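Local coordinates for extracellular matrix-binding protein EbhA (Staphylococcus aureus, PDB 2DGJ) that probably attaches the bacterium to the host extracellular matrix, as a cell wall-associated adhesin built as a rod of linked three-helix bundles, at residues S131-I136 with A186-V190; L228-V232 with V244-G248; D12-K17 with Y33-V37; K29-Y33 with T67-N72; A2-L6 with V57-L61. Numbering follows the deposited sequence.

Contacts 3, 4 and 5 belong to one FIVAR domain near the N-terminal end of this fragment, contact 1 to the next FIVAR domain, and contact 2 to the second GA module of the fragment. Contacts 3 and 4 share Tyr33, with centres about 9 Å apart, and are bridged by the salt bridge Asp12 OD2–Lys68 NZ (2.4 Å); contact 5 lies further along the same bundle, its centre about 14 Å from that of contact 3. Contacts 1 and 5 join first to third helix in successive repeats, each pairing leucine with leucine. Contacts 2 and 5 have centres about 105 Å apart. In the assembly, Gln35 hydrogen-bonds to Asn188 of the second subunit.

Contact 1 of 5, residues S131-I136 with A186-V190; sequences SLQGAI and ALNAV
Leu187, Leu132 and Val190 carry most of this buried contact between the C-terminal turns of helix 112-135 and the middle of helix 180-194. The helical segments run the same way, their axes 9.2 Å apart at closest approach and crossing at 19°. Register is set by Leu132 beside Leu187, with CA atoms 4.9 Å apart, and Ala135 opposite Val190. Both leucines take the tp rotamer, which swings their ends into the interface although their CB atoms point sideways: Leu132 CD1 lies 3.6 Å from Leu187 CA, and Leu132 CD2 lies 3.8 Å from Ala186 CB. Such a parallel pairing is that of first and third helices in a three-helix bundle, here the fragment's second FIVAR domain, with Leu170 and Ile169 of helix 153-170 in the same core. Ala135 is small enough to admit the end of Leu187, its CB 3.6 Å from Leu187 CD1. Val190 (t) fits against the end of helix 112-135, its CG1 3.6 Å from Ile136 CG2, where Ile136 has left the helix (phi/psi -117/18). On the flank covered by Thr31 and Gln35 of the second subunit, Ser131 CB touches Leu187 CD2 at 3.8 Å, while Ser131 OG bonds to Gly127 O.

Contact 2 of 5, residues L228-V232 with V244-G248; sequences LKHQV and VKDKG
Val244 (t) lays its CG1 methyl over the backbone of helix 222-234, 3.3 Å from Leu228 O, and is flanked by Gln231 CB at 3.7 Å and Val232 CG2 at 3.8 Å. It gives up more surface than any other residue of the pair, and its compact branched side chain fills the space between successive turns without demanding a wide gap. Both segments are regular alpha helix, antiparallel at 166°, with axes 9.7 Å apart; Leu228 and Val244 set the register, their CA atoms 6.3 Å apart. Leu228 sits between rotamer wells (chi1 -93°, chi2 29°), and this brings its CD2 to 3.4 Å from Gly248 CA. Glycine suits that position, since a CB there would lie just 3.0 Å from Leu228 CD2. At the more exposed edge two long polar side chains close the seam. Gln231 and Lys247 both point toward the facing segment, and Lys247 NZ donates a hydrogen bond of 2.6 Å to Gln231 OE1, while the aliphatic part of the lysine passes Leu228, its CE 4.2 Å from Leu228 CD1. The pair joins the second and third helices of the fragment's second GA module, a small three-helix bundle. Its remaining helix, 199-215, packs against the apolar side through Ile214 on Leu228 and Thr211 on Val232, and Asn219 bonds to Gly248 O.

Contact 3 of 5, residues D12-K17 with Y33-V37; sequences DENATK and YDQAV
A salt-bridge network of Glu13, Lys17 and Asp34 spans the groove between helix 13-18, part of the broken first arm of the bundle, and helix 27-46 in the fragment's first FIVAR domain. Lys17, extended with its last three chi angles near 180°, reaches across so that its NZ lies 2.5 Å from Asp34 OD1, a salt bridge with a hydrogen bond. Glu13, one turn earlier, holds the same amine more weakly, with Glu13 OE2 3.4 Å from Lys17 NZ. The amine is thus shared by two carboxylates, whose Glu13 OE2 and Asp34 OD1 are themselves only 3.4 Å apart and would repel without it. The backbones are helical from Glu13 to Lys17 and from Tyr33 to Val37, antiparallel at 172°, as expected of neighbouring arms in a three-helix bundle. Their axes stand 11.5 Å apart, a wide spacing that leaves room for a large aromatic. Tyr33 (chi1 169°) fills it: its OH lies 3.3 Å from Glu13 CA and 3.4 Å from Thr16 CB, with Glu13 CA and Lys17 CG at the ring edge. Val37 (t) continues the interface, its CG1 3.2 Å from Glu13 OE2. Thr16 closes on its own turn, OG1 donating to Asp12 O at 2.8 Å. On the far flank Asp12 OD2 forms a salt bridge with Lys68 of helix 55-70, while Leu71 packs on Thr16.

Contact 4 of 5, residues K29-Y33 with T67-N72; sequences KKTAY and TKDALN
Van der Waals packing joins the second helix (29-33) to the end of the third (67-72), with Lys29 and Tyr33 burying the most surface. The register is antiparallel: Lys29 faces Leu71 with CA atoms 5.7 Å apart, and Tyr33 faces Thr67 at 4.7 Å. Leu71, where the chain leaves the helix with phi/psi -49/126, makes the apolar side-chain contact with Tyr33. Though its CB points away, Leu71 (chi1 -91°, chi2 28°, between wells) turns its end back, so that CD1 lies 3.3 Å from Lys29 O and 3.9 Å from Tyr33 CB. The Tyr33 ring (chi1 169°) packs against Thr67 OG1 at its edge, 3.5 Å from CD1, and Lys68 CB, 3.8 Å from CE1. The close approach is possible because Thr67 and Ala32 are small: Thr67 CG2 lies 3.7 Å from Ala32 O. Lys29 lays its aliphatic chain over the helix end, CD 3.4 Å from Ala70 O and 3.0 Å from Asn72 OD1, an atom that also accepts from Glu26 N. A single water provides the polar link, donating to Lys29 O (2.6 Å) and to Thr67 O (2.5 Å). Thr67 OG1 bonds to Gln63 O, and Lys68 NZ pairs with Asp12. No direct hydrogen bond joins the segments, so this FIVAR-bundle seam meets through packing, much of it carbon against backbone or side-chain oxygen, with one water joining the backbones.

Contact 5 of 5, residues A2-L6 with V57-L61; sequences AMGQL and VDRAL
Ala2, the first modelled residue, directs its CB toward the 57-61 segment, where this methyl meets Leu61 CD2 at 3.7 Å. Met3, a selenomethionine here, points its CB away, yet the flexible side chain (chi1 -84°, chi2 -74°) curls back and sets SE 3.9 Å from Val57 CG2. Gln5 leans over the edge, with OE1 3.4 Å from Leu61 CD2, which the tp rotamer of Leu61 sends toward Ala2 and Gln5. Leu6 supplies the buried centre. Its tp rotamer carries CD2 to 3.5 Å from Val57 CG1, and CD1 to 3.8 Å from Ala60 CB, a small residue that leaves room for it. Residues 3-6 and 57-61 are both helical, the latter inside helix 55-70, and the register is parallel, Met3 by Val57 (CA atoms 6.6 Å apart) and Leu6 by Leu61 (5.0 Å). Ala40 and Leu44 of helix 27-46 pack on Leu6 too, so the leucine enters the core where all three helices meet, the arrangement of a FIVAR three-helix bundle.

Contact 1 of 5, residues S131-I136 with A186-V190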
# COMPACT_ATOMS: atom_id res chain seq x y z
N SER A 131 22.80 3.62 -0.99
CA SER A 131 23.32 4.17 -2.23
C SER A 131 24.43 5.18 -1.96
O SER A 131 25.47 5.17 -2.62
CB SER A 131 22.19 4.84 -3.02
OG SER A 131 21.22 3.90 -3.44
N LEU A 132 24.20 6.04 -0.97
CA LEU A 132 25.19 7.05 -0.62
C LEU A 132 26.46 6.38 -0.12
O LEU A 132 27.56 6.86 -0.38
CB LEU A 132 24.65 7.99 0.46
CG LEU A 132 25.58 9.10 0.93
CD1 LEU A 132 26.06 9.91 -0.26
CD2 LEU A 132 24.85 10.00 1.92
N GLN A 133 26.30 5.27 0.59
CA GLN A 133 27.43 4.53 1.13
C GLN A 133 28.24 3.93 -0.02
O GLN A 133 29.47 3.93 -0.01
CB GLN A 133 26.95 3.40 2.05
CG GLN A 133 28.06 2.53 2.62
CD GLN A 133 29.01 3.31 3.51
OE1 GLN A 133 28.61 3.85 4.54
NE2 GLN A 133 30.28 3.36 3.12
N GLY A 134 27.53 3.40 -1.02
CA GLY A 134 28.20 2.80 -2.16
C GLY A 134 28.94 3.81 -3.01
O GLY A 134 30.00 3.52 -3.55
N ALA A 135 28.37 5.01 -3.12
CA ALA A 135 28.97 6.06 -3.91
C ALA A 135 30.36 6.47 -3.40
O ALA A 135 31.17 6.99 -4.16
CB ALA A 135 28.05 7.28 -3.94
N ILE A 136 30.62 6.23 -2.12
CA ILE A 136 31.91 6.61 -1.55
C ILE A 136 32.74 5.44 -1.03
O ILE A 136 33.67 5.64 -0.25
CB ILE A 136 31.74 7.62 -0.39
CG1 ILE A 136 31.15 6.93 0.84
CG2 ILE A 136 30.84 8.78 -0.82
CD1 ILE A 136 31.18 7.78 2.09
N ALA A 186 23.04 14.56 -1.10
CA ALA A 186 24.41 14.17 -0.79
C ALA A 186 24.92 13.18 -1.82
O ALA A 186 26.05 13.28 -2.29
CB ALA A 186 24.48 13.56 0.62
N LEU A 187 24.07 12.22 -2.19
CA LEU A 187 24.45 11.22 -3.18
C LEU A 187 24.82 11.88 -4.50
O LEU A 187 25.89 11.59 -5.07
CB LEU A 187 23.29 10.24 -3.40
CG LEU A 187 23.41 9.28 -4.59
CD1 LEU A 187 24.72 8.55 -4.53
CD2 LEU A 187 22.25 8.30 -4.57
N ASN A 188 23.95 12.74 -5.01
CA ASN A 188 24.20 13.44 -6.26
C ASN A 188 25.50 14.22 -6.18
O ASN A 188 26.25 14.28 -7.16
CB ASN A 188 23.04 14.39 -6.58
CG ASN A 188 21.88 13.69 -7.24
OD1 ASN A 188 21.97 13.27 -8.40
ND2 ASN A 188 20.77 13.55 -6.51
N ALA A 189 25.77 14.80 -5.02
CA ALA A 189 26.98 15.59 -4.80
C ALA A 189 28.22 14.76 -5.08
O ALA A 189 29.10 15.19 -5.81
CB ALA A 189 27.02 16.14 -3.37
N VAL A 190 28.27 13.58 -4.48
CA VAL A 190 29.41 12.68 -4.66
C VAL A 190 29.54 12.23 -6.12
O VAL A 190 30.62 12.34 -6.71
CB VAL A 190 29.27 11.42 -3.78
CG1 VAL A 190 30.45 10.49 -4.00
CG2 VAL A 190 29.19 11.81 -2.33

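Contact 2 of 5, residues L228-V232 with V244-G248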
# COMPACT_ATOMS: atom_id res chain seq x y z
N LEU A 228 63.60 14.54 -24.78
CA LEU A 228 62.62 15.23 -23.94
C LEU A 228 61.18 14.84 -24.28
O LEU A 228 60.36 14.63 -23.39
CB LEU A 228 62.80 16.75 -24.09
CG LEU A 228 63.71 17.47 -23.09
CD1 LEU A 228 64.80 16.56 -22.58
CD2 LEU A 228 64.30 18.69 -23.76
N LYS A 229 60.88 14.75 -25.58
CA LYS A 229 59.54 14.38 -26.01
C LYS A 229 59.19 12.99 -25.51
O LYS A 229 58.05 12.72 -25.13
CB LYS A 229 59.45 14.44 -27.54
CG LYS A 229 59.47 15.86 -28.10
CD LYS A 229 59.70 15.89 -29.61
CE LYS A 229 58.48 15.42 -30.38
NZ LYS A 229 58.66 15.62 -31.85
N HIS A 230 60.18 12.10 -25.50
CA HIS A 230 59.97 10.74 -25.02
C HIS A 230 59.75 10.77 -23.51
O HIS A 230 58.94 10.02 -22.98
CB HIS A 230 61.18 9.87 -25.34
CG HIS A 230 60.97 8.41 -25.06
ND1 HIS A 230 60.01 7.66 -25.72
CD2 HIS A 230 61.57 7.57 -24.20
CE1 HIS A 230 60.04 6.43 -25.27
NE2 HIS A 230 60.98 6.34 -24.34
N GLN A 231 60.48 11.65 -22.82
CA GLN A 231 60.34 11.78 -21.38
C GLN A 231 58.93 12.26 -21.05
O GLN A 231 58.37 11.92 -20.00
CB GLN A 231 61.38 12.76 -20.82
CG GLN A 231 62.81 12.45 -21.23
CD GLN A 231 63.82 12.91 -20.20
OE1 GLN A 231 63.72 14.01 -19.66
NE2 GLN A 231 64.82 12.08 -19.94
N VAL A 232 58.37 13.07 -21.94
CA VAL A 232 57.01 13.58 -21.76
C VAL A 232 56.04 12.43 -21.97
O VAL A 232 55.04 12.29 -21.27
CB VAL A 232 56.69 14.69 -22.78
CG1 VAL A 232 55.21 15.02 -22.75
CG2 VAL A 232 57.52 15.94 -22.49
N VAL A 244 59.86 18.09 -17.32
CA VAL A 244 60.62 17.80 -18.54
C VAL A 244 60.64 19.04 -19.42
O VAL A 244 61.69 19.40 -19.96
CB VAL A 244 59.98 16.64 -19.33
CG1 VAL A 244 60.75 16.41 -20.63
CG2 VAL A 244 59.97 15.38 -18.47
N LYS A 245 59.49 19.68 -19.57
CA LYS A 245 59.39 20.88 -20.39
C LYS A 245 60.36 21.94 -19.88
O LYS A 245 61.10 22.54 -20.65
CB LYS A 245 57.96 21.42 -20.36
CG LYS A 245 57.68 22.45 -21.45
CD LYS A 245 57.40 23.84 -20.88
CE LYS A 245 56.06 23.89 -20.15
NZ LYS A 245 55.75 25.27 -19.67
N ASP A 246 60.35 22.16 -18.56
CA ASP A 246 61.25 23.16 -17.97
C ASP A 246 62.70 22.79 -18.25
O ASP A 246 63.52 23.65 -18.55
CB ASP A 246 61.03 23.26 -16.46
CG ASP A 246 59.68 23.87 -16.11
OD1 ASP A 246 59.25 24.80 -16.82
OD2 ASP A 246 59.06 23.43 -15.11
N LYS A 247 63.00 21.50 -18.14
CA LYS A 247 64.36 21.03 -18.38
C LYS A 247 64.75 21.38 -19.81
O LYS A 247 65.91 21.65 -20.09
CB LYS A 247 64.46 19.52 -18.16
CG LYS A 247 65.85 18.93 -18.36
CD LYS A 247 65.95 17.53 -17.76
CE LYS A 247 64.94 16.57 -18.37
NZ LYS A 247 65.01 15.23 -17.73
N GLY A 248 63.76 21.38 -20.70
CA GLY A 248 64.01 21.69 -22.09
C GLY A 248 64.25 23.17 -22.32
O GLY A 248 65.02 23.55 -23.21

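Contact 3 of 5, residues D12-K17 with Y33-V37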
# COMPACT_ATOMS: atom_id res chain seq x y z
N ASP A 12 -24.41 4.80 18.85
CA ASP A 12 -22.95 4.73 18.83
C ASP A 12 -22.35 4.21 17.54
O ASP A 12 -21.13 4.13 17.42
CB ASP A 12 -22.48 3.88 20.01
CG ASP A 12 -21.02 4.12 20.35
OD1 ASP A 12 -20.55 5.27 20.19
OD2 ASP A 12 -20.35 3.17 20.81
N GLU A 13 -23.19 3.87 16.56
CA GLU A 13 -22.69 3.35 15.29
C GLU A 13 -21.67 4.27 14.63
O GLU A 13 -20.49 3.91 14.49
CB GLU A 13 -23.84 3.10 14.32
CG GLU A 13 -23.38 2.75 12.91
CD GLU A 13 -24.49 2.23 12.02
OE1 GLU A 13 -25.52 2.92 11.88
OE2 GLU A 13 -24.32 1.12 11.46
N ASN A 14 -22.11 5.45 14.20
CA ASN A 14 -21.23 6.40 13.54
C ASN A 14 -19.93 6.62 14.29
O ASN A 14 -18.85 6.62 13.69
CB ASN A 14 -21.94 7.74 13.34
CG ASN A 14 -21.02 8.82 12.76
OD1 ASN A 14 -20.20 9.40 13.48
ND2 ASN A 14 -21.16 9.08 11.47
N ALA A 15 -20.03 6.79 15.60
CA ALA A 15 -18.85 7.01 16.43
C ALA A 15 -17.93 5.79 16.38
O ALA A 15 -16.72 5.92 16.17
CB ALA A 15 -19.26 7.30 17.88
N THR A 16 -18.51 4.61 16.56
CA THR A 16 -17.74 3.37 16.54
C THR A 16 -17.05 3.21 15.19
O THR A 16 -15.92 2.73 15.12
CB THR A 16 -18.65 2.14 16.79
OG1 THR A 16 -19.24 2.24 18.09
CG2 THR A 16 -17.83 0.85 16.71
N LYS A 17 -17.73 3.62 14.13
CA LYS A 17 -17.17 3.50 12.79
C LYS A 17 -16.06 4.49 12.49
O LYS A 17 -15.33 4.32 11.52
CB LYS A 17 -18.28 3.64 11.74
CG LYS A 17 -19.17 2.41 11.61
CD LYS A 17 -20.19 2.58 10.50
CE LYS A 17 -20.95 1.28 10.25
NZ LYS A 17 -21.93 1.44 9.13
N TYR A 33 -20.63 -6.37 12.57
CA TYR A 33 -21.06 -5.28 13.44
C TYR A 33 -22.08 -4.43 12.70
O TYR A 33 -23.15 -4.16 13.21
CB TYR A 33 -19.87 -4.40 13.84
CG TYR A 33 -20.28 -3.12 14.52
CD1 TYR A 33 -20.87 -3.14 15.78
CD2 TYR A 33 -20.10 -1.88 13.90
CE1 TYR A 33 -21.29 -1.97 16.41
CE2 TYR A 33 -20.51 -0.71 14.51
CZ TYR A 33 -21.10 -0.76 15.76
OH TYR A 33 -21.50 0.41 16.36
N ASP A 34 -21.72 -4.03 11.48
CA ASP A 34 -22.60 -3.21 10.67
C ASP A 34 -23.97 -3.86 10.47
O ASP A 34 -25.00 -3.19 10.52
CB ASP A 34 -21.95 -2.94 9.31
CG ASP A 34 -22.73 -1.95 8.47
OD1 ASP A 34 -23.03 -0.85 8.98
OD2 ASP A 34 -23.05 -2.26 7.30
N GLN A 35 -23.97 -5.17 10.26
CA GLN A 35 -25.22 -5.90 10.06
C GLN A 35 -26.02 -6.02 11.34
O GLN A 35 -27.25 -6.14 11.31
CB GLN A 35 -24.94 -7.29 9.48
CG GLN A 35 -24.41 -7.26 8.06
CD GLN A 35 -25.28 -6.43 7.15
OE1 GLN A 35 -26.46 -6.74 6.94
NE2 GLN A 35 -24.71 -5.36 6.60
N ALA A 36 -25.33 -5.98 12.48
CA ALA A 36 -26.00 -6.08 13.77
C ALA A 36 -26.74 -4.77 14.03
O ALA A 36 -27.89 -4.78 14.50
CB ALA A 36 -24.97 -6.33 14.88
N VAL A 37 -26.09 -3.66 13.72
CA VAL A 37 -26.70 -2.34 13.91
C VAL A 37 -27.94 -2.21 13.04
O VAL A 37 -28.99 -1.77 13.51
CB VAL A 37 -25.71 -1.22 13.53
CG1 VAL A 37 -26.38 0.14 13.64
CG2 VAL A 37 -24.51 -1.28 14.45

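Contact 4 of 5, residues K29-Y33 with T67-N72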
# COMPACT_ATOMS: atom_id res chain seq x y z
N LYS A 29 -15.45 -8.83 10.46
CA LYS A 29 -15.82 -8.31 11.77
C LYS A 29 -16.50 -6.95 11.64
O LYS A 29 -17.42 -6.63 12.39
CB LYS A 29 -14.60 -8.20 12.68
CG LYS A 29 -13.91 -9.54 12.94
CD LYS A 29 -12.73 -9.39 13.89
CE LYS A 29 -11.94 -10.68 14.01
NZ LYS A 29 -12.76 -11.80 14.55
N LYS A 30 -16.04 -6.15 10.68
CA LYS A 30 -16.62 -4.83 10.43
C LYS A 30 -18.03 -5.01 9.88
O LYS A 30 -18.96 -4.28 10.25
CB LYS A 30 -15.77 -4.06 9.43
CG LYS A 30 -14.37 -3.73 9.93
CD LYS A 30 -13.49 -3.14 8.82
CE LYS A 30 -14.04 -1.83 8.29
NZ LYS A 30 -13.12 -1.22 7.27
N THR A 31 -18.19 -5.99 9.00
CA THR A 31 -19.48 -6.28 8.38
C THR A 31 -20.49 -6.84 9.39
O THR A 31 -21.65 -6.44 9.39
CB THR A 31 -19.32 -7.29 7.22
OG1 THR A 31 -18.54 -6.69 6.18
CG2 THR A 31 -20.67 -7.69 6.67
N ALA A 32 -20.04 -7.77 10.22
CA ALA A 32 -20.92 -8.37 11.22
C ALA A 32 -21.49 -7.29 12.14
O ALA A 32 -22.69 -7.28 12.46
CB ALA A 32 -20.15 -9.42 12.02
N TYR A 33 -20.63 -6.37 12.57
CA TYR A 33 -21.06 -5.28 13.44
C TYR A 33 -22.08 -4.43 12.70
O TYR A 33 -23.15 -4.16 13.21
CB TYR A 33 -19.87 -4.40 13.84
CG TYR A 33 -20.28 -3.12 14.52
CD1 TYR A 33 -20.87 -3.14 15.78
CD2 TYR A 33 -20.10 -1.88 13.90
CE1 TYR A 33 -21.29 -1.97 16.41
CE2 TYR A 33 -20.51 -0.71 14.51
CZ TYR A 33 -21.10 -0.76 15.76
OH TYR A 33 -21.50 0.41 16.36
N THR A 67 -20.54 -8.17 18.42
CA THR A 67 -19.81 -7.84 17.21
C THR A 67 -18.92 -6.62 17.43
O THR A 67 -17.82 -6.55 16.88
CB THR A 67 -20.75 -7.56 16.02
OG1 THR A 67 -21.63 -6.48 16.36
CG2 THR A 67 -21.57 -8.81 15.69
N LYS A 68 -19.37 -5.67 18.24
CA LYS A 68 -18.56 -4.49 18.49
C LYS A 68 -17.29 -4.85 19.26
O LYS A 68 -16.19 -4.44 18.88
CB LYS A 68 -19.34 -3.43 19.27
CG LYS A 68 -18.50 -2.18 19.49
CD LYS A 68 -19.23 -1.07 20.21
CE LYS A 68 -18.29 0.12 20.40
NZ LYS A 68 -18.90 1.24 21.14
N ASP A 69 -17.44 -5.61 20.34
CA ASP A 69 -16.29 -6.01 21.14
C ASP A 69 -15.32 -6.81 20.27
O ASP A 69 -14.11 -6.73 20.45
CB ASP A 69 -16.71 -6.87 22.34
CG ASP A 69 -17.54 -6.10 23.35
OD1 ASP A 69 -17.44 -4.85 23.38
OD2 ASP A 69 -18.29 -6.74 24.12
N ALA A 70 -15.88 -7.56 19.32
CA ALA A 70 -15.08 -8.39 18.43
C ALA A 70 -14.18 -7.59 17.49
O ALA A 70 -13.15 -8.10 17.03
CB ALA A 70 -16.00 -9.31 17.64
N LEU A 71 -14.56 -6.35 17.19
CA LEU A 71 -13.74 -5.50 16.33
C LEU A 71 -12.31 -5.57 16.86
O LEU A 71 -12.06 -5.31 18.05
CB LEU A 71 -14.27 -4.06 16.38
CG LEU A 71 -15.32 -3.65 15.34
CD1 LEU A 71 -16.15 -4.84 14.90
CD2 LEU A 71 -16.20 -2.57 15.93
N ASN A 72 -11.37 -5.92 15.98
CA ASN A 72 -9.98 -6.07 16.39
C ASN A 72 -8.98 -5.16 15.69
O ASN A 72 -7.82 -5.51 15.56
CB ASN A 72 -9.56 -7.53 16.21
CG ASN A 72 -9.64 -7.99 14.75
OD1 ASN A 72 -10.41 -7.44 13.96
ND2 ASN A 72 -8.86 -9.00 14.40
O HOH W 1 -17.38 -7.83 14.73

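Contact 5 of 5, residues A2-L6 with V57-L61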
# COMPACT_ATOMS: atom_id res chain seq x y z
N ALA A 2 -34.18 -3.44 28.44
CA ALA A 2 -32.90 -2.83 27.98
C ALA A 2 -33.12 -1.98 26.73
O ALA A 2 -32.17 -1.59 26.06
CB ALA A 2 -31.87 -3.92 27.71
N MSE A 3 -34.39 -1.71 26.42
CA MSE A 3 -34.74 -0.91 25.25
C MSE A 3 -33.78 0.24 25.00
O MSE A 3 -33.40 0.50 23.87
CB MSE A 3 -36.16 -0.35 25.40
CG MSE A 3 -37.25 -1.31 24.97
SE MSE A 3 -37.36 -1.47 23.04
CE MSE A 3 -38.81 -0.23 22.70
N GLY A 4 -33.38 0.91 26.08
CA GLY A 4 -32.46 2.03 25.96
C GLY A 4 -31.07 1.62 25.52
O GLY A 4 -30.44 2.31 24.71
N GLN A 5 -30.58 0.50 26.05
CA GLN A 5 -29.26 0.00 25.70
C GLN A 5 -29.16 -0.27 24.20
O GLN A 5 -28.12 -0.01 23.59
CB GLN A 5 -28.96 -1.28 26.47
CG GLN A 5 -28.88 -1.10 27.98
CD GLN A 5 -28.67 -2.41 28.71
OE1 GLN A 5 -27.74 -3.16 28.41
NE2 GLN A 5 -29.54 -2.70 29.67
N LEU A 6 -30.23 -0.78 23.61
CA LEU A 6 -30.27 -1.08 22.18
C LEU A 6 -30.19 0.22 21.39
O LEU A 6 -29.48 0.31 20.39
CB LEU A 6 -31.56 -1.83 21.83
CG LEU A 6 -31.67 -2.29 20.37
CD1 LEU A 6 -30.55 -3.27 20.04
CD2 LEU A 6 -33.03 -2.92 20.15
N VAL A 57 -35.38 -7.79 21.60
CA VAL A 57 -34.62 -6.57 21.80
C VAL A 57 -33.27 -6.89 22.44
O VAL A 57 -32.27 -6.24 22.14
CB VAL A 57 -35.37 -5.58 22.72
CG1 VAL A 57 -34.54 -4.34 22.95
CG2 VAL A 57 -36.69 -5.20 22.09
N ASP A 58 -33.26 -7.88 23.33
CA ASP A 58 -32.03 -8.25 24.02
C ASP A 58 -31.07 -9.03 23.13
O ASP A 58 -29.86 -8.84 23.20
CB ASP A 58 -32.36 -9.06 25.28
CG ASP A 58 -31.31 -8.89 26.36
OD1 ASP A 58 -31.14 -7.75 26.86
OD2 ASP A 58 -30.65 -9.89 26.72
N ARG A 59 -31.61 -9.91 22.29
CA ARG A 59 -30.79 -10.69 21.38
C ARG A 59 -30.13 -9.72 20.41
O ARG A 59 -28.99 -9.91 19.99
CB ARG A 59 -31.64 -11.70 20.62
CG ARG A 59 -32.21 -12.81 21.48
CD ARG A 59 -33.33 -13.54 20.75
NE ARG A 59 -32.88 -14.19 19.52
CZ ARG A 59 -33.70 -14.61 18.56
NH1 ARG A 59 -35.01 -14.45 18.68
NH2 ARG A 59 -33.20 -15.20 17.48
N ALA A 60 -30.88 -8.67 20.05
CA ALA A 60 -30.38 -7.66 19.13
C ALA A 60 -29.28 -6.87 19.83
O ALA A 60 -28.24 -6.57 19.24
CB ALA A 60 -31.52 -6.73 18.73
N LEU A 61 -29.51 -6.53 21.09
CA LEU A 61 -28.53 -5.79 21.87
C LEU A 61 -27.28 -6.64 22.02
O LEU A 61 -26.17 -6.17 21.80
CB LEU A 61 -29.09 -5.45 23.25
CG LEU A 61 -28.13 -4.84 24.27
CD1 LEU A 61 -27.52 -3.58 23.69
CD2 LEU A 61 -28.87 -4.53 25.56